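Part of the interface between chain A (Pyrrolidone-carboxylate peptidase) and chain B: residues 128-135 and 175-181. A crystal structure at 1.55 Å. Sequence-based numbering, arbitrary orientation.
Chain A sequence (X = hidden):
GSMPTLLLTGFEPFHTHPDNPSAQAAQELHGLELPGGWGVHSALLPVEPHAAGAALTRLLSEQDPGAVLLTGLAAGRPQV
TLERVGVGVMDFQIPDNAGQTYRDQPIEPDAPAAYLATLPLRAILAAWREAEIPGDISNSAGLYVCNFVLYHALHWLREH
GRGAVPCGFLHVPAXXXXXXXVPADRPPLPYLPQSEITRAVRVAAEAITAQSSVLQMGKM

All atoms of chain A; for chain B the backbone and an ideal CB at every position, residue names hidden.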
# COMPACT_ATOMS: atom_id res chain seq x y z
N TRP A 128 -13.10 -2.63 -21.62
CA TRP A 128 -12.34 -1.60 -20.91
C TRP A 128 -10.96 -1.45 -21.53
O TRP A 128 -10.51 -0.33 -21.82
CB TRP A 128 -12.19 -1.97 -19.44
CG TRP A 128 -13.39 -1.62 -18.58
CD1 TRP A 128 -14.43 -0.76 -18.86
CD2 TRP A 128 -13.64 -2.14 -17.27
NE1 TRP A 128 -15.29 -0.70 -17.79
CE2 TRP A 128 -14.83 -1.55 -16.81
CE3 TRP A 128 -12.97 -3.06 -16.44
CZ2 TRP A 128 -15.36 -1.82 -15.55
CZ3 TRP A 128 -13.52 -3.32 -15.14
CH2 TRP A 128 -14.70 -2.70 -14.74
N ARG A 129 -10.27 -2.57 -21.75
CA ARG A 129 -8.93 -2.48 -22.32
C ARG A 129 -8.94 -1.83 -23.70
O ARG A 129 -8.08 -0.99 -24.02
CB ARG A 129 -8.30 -3.87 -22.36
CG ARG A 129 -6.84 -3.79 -22.81
CD ARG A 129 -5.99 -5.01 -22.39
NE ARG A 129 -5.64 -5.02 -20.96
CZ ARG A 129 -4.51 -4.49 -20.44
NH1 ARG A 129 -3.64 -3.88 -21.21
NH2 ARG A 129 -4.29 -4.57 -19.13
N GLU A 130 -9.93 -2.17 -24.52
CA GLU A 130 -10.00 -1.56 -25.84
C GLU A 130 -10.23 -0.05 -25.73
O GLU A 130 -9.70 0.72 -26.55
CB GLU A 130 -11.12 -2.24 -26.65
CG GLU A 130 -11.05 -1.96 -28.15
CD GLU A 130 -11.71 -0.66 -28.53
OE1 GLU A 130 -11.35 -0.10 -29.62
OE2 GLU A 130 -12.59 -0.19 -27.76
N ALA A 131 -10.95 0.40 -24.69
CA ALA A 131 -11.18 1.82 -24.41
C ALA A 131 -10.05 2.47 -23.60
O ALA A 131 -10.21 3.61 -23.15
CB ALA A 131 -12.51 1.99 -23.69
N GLU A 132 -8.92 1.76 -23.42
CA GLU A 132 -7.76 2.23 -22.66
C GLU A 132 -8.06 2.50 -21.19
O GLU A 132 -7.46 3.40 -20.58
CB GLU A 132 -7.13 3.47 -23.30
CG GLU A 132 -6.66 3.16 -24.72
CD GLU A 132 -6.05 4.31 -25.45
OE1 GLU A 132 -5.78 4.11 -26.66
OE2 GLU A 132 -5.78 5.38 -24.84
N ILE A 133 -8.92 1.67 -20.60
CA ILE A 133 -9.29 1.76 -19.19
C ILE A 133 -8.71 0.55 -18.46
O ILE A 133 -9.12 -0.59 -18.73
CB ILE A 133 -10.81 1.83 -19.00
CG1 ILE A 133 -11.34 3.11 -19.67
CG2 ILE A 133 -11.14 1.80 -17.51
CD1 ILE A 133 -12.84 3.10 -19.83
N PRO A 134 -7.78 0.78 -17.55
CA PRO A 134 -7.28 -0.30 -16.69
C PRO A 134 -8.38 -0.80 -15.77
O PRO A 134 -9.19 -0.01 -15.28
CB PRO A 134 -6.16 0.38 -15.88
CG PRO A 134 -5.88 1.67 -16.53
CD PRO A 134 -7.13 2.07 -17.29
N GLY A 135 -8.43 -2.12 -15.54
CA GLY A 135 -9.45 -2.66 -14.64
C GLY A 135 -9.23 -4.14 -14.41
O GLY A 135 -8.44 -4.78 -15.10
N UNK B 175 -0.09 7.48 -16.39
CA UNK B 175 -1.32 7.66 -17.15
C UNK B 175 -1.89 6.29 -17.51
O UNK B 175 -1.40 5.25 -17.05
CB UNK B 175 -1.07 8.49 -18.41
N UNK B 176 -2.95 6.25 -18.34
CA UNK B 176 -3.56 4.96 -18.66
C UNK B 176 -2.57 4.05 -19.37
O UNK B 176 -2.54 2.83 -19.10
CB UNK B 176 -4.81 5.16 -19.53
N UNK B 177 -1.77 4.59 -20.30
CA UNK B 177 -0.86 3.75 -21.07
C UNK B 177 0.13 3.05 -20.15
O UNK B 177 0.42 1.85 -20.34
CB UNK B 177 -0.12 4.58 -22.12
N UNK B 178 0.65 3.78 -19.16
CA UNK B 178 1.58 3.20 -18.19
C UNK B 178 0.88 2.11 -17.38
O UNK B 178 1.41 1.01 -17.19
CB UNK B 178 2.14 4.28 -17.26
N UNK B 179 -0.35 2.40 -16.91
CA UNK B 179 -1.04 1.42 -16.07
C UNK B 179 -1.43 0.16 -16.86
O UNK B 179 -1.43 -0.95 -16.31
CB UNK B 179 -2.29 2.05 -15.45
N UNK B 180 -1.79 0.31 -18.15
CA UNK B 180 -2.22 -0.82 -18.98
C UNK B 180 -1.09 -1.82 -19.28
O UNK B 180 -1.37 -2.99 -19.58
CB UNK B 180 -2.79 -0.29 -20.30
N UNK B 181 0.17 -1.37 -19.20
CA UNK B 181 1.32 -2.21 -19.54
C UNK B 181 1.83 -3.03 -18.35
O UNK B 181 2.69 -3.90 -18.54
CB UNK B 181 2.45 -1.34 -20.08

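Position 175 lies just before a helix, and its CB has nothing of A:Trp128 to A:Gly135 within 5.5 Å. This stretch of chain A sets no demand here. The place right before a helix favours a side chain that can accept from free backbone NH groups: Asn, Asp, Ser or Thr. The deposited residue is B:Asn175. B:Asn175 OD1 accepts from the backbone N of position 178 at 3.0 Å, a capping bond.

Position 176 is in the first turn of the helix. CA-to-CB points toward chain A, and the ideal CB is 3.4 Å from A:Glu132 O and 4.5 Å from A:Pro134 CD. With a carbonyl oxygen this close to the CB, a small side chain suits best: Ala, Gly or perhaps Ser. The residue is B:Ala176. Its CB packs 3.3 Å from A:Glu132 O, and B:Ala176 CB lies 4.5 Å from A:Pro134 CD, a loose apolar contact.

Position 177 points sideways and has nothing of the chain A stretch within 5.5 Å of its CB. Many helix-compatible residues would fit; it is B:Ala177.

Position 178 is out of reach of the chain A stretch, which gives no guide to its identity. It is B:Val178, chi1 t, and its backbone N serves the cap at 175.

Position 179 points toward chain A again. The ideal CB is 3.8 Å from A:Pro134 CG, so the surface it meets is apolar. A small apolar residue suits, with Ala the simplest choice. B:Ala179 lays its CB against the ring, 3.8 Å from A:Pro134 CG. B:Ala179 O also accepts from a water at 3.2 Å, and that water accepts a weak bond from A:Arg129 NH2 at 2.9 Å.

Position 180 starts sideways, with its ideal CB 3.8 Å from A:Arg129 NH1 and 5.3 Å from A:Pro134 CG. Its backbone O is 2.9 Å from A:Arg129 NH1, which donates to it, and A:Arg129 NH2 adds a weak bond to the same O at 3.4 Å. Between the arginine and the proline is room for a longer side chain. The backbone around A:Glu132 to A:Pro134 offers carbon to pack on, so Leu, Met or Ile could be considered. The residue is B:Leu180, rotamer m,t, which brings its end nearer to chain A. B:Leu180 CD1 lies 3.7 Å from A:Glu132 CA. B:Leu180 CD2 lies 3.7 Å from A:Pro134 N and covers one face of the A:Arg129 guanidinium.

Position 181 points away from chain A, and the choice is wide. It is B:Ala181.

Chain B 175-181: NAAVALA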
# COMPACT_ATOMS: atom_id res chain seq x y z
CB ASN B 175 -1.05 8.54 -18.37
CG ASN B 175 -0.04 7.91 -19.36
OD1 ASN B 175 0.33 6.74 -19.25
ND2 ASN B 175 0.41 8.72 -20.33
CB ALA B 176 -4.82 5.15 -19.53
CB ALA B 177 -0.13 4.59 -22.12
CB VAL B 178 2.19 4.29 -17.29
CG1 VAL B 178 2.99 3.67 -16.14
CG2 VAL B 178 3.12 5.19 -18.10
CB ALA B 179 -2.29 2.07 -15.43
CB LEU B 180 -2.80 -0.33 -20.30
CG LEU B 180 -4.17 0.35 -20.12
CD1 LEU B 180 -4.51 1.17 -21.38
CD2 LEU B 180 -5.27 -0.69 -19.87
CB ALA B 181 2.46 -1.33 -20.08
O HOH W 1 -3.05 -3.70 -16.64
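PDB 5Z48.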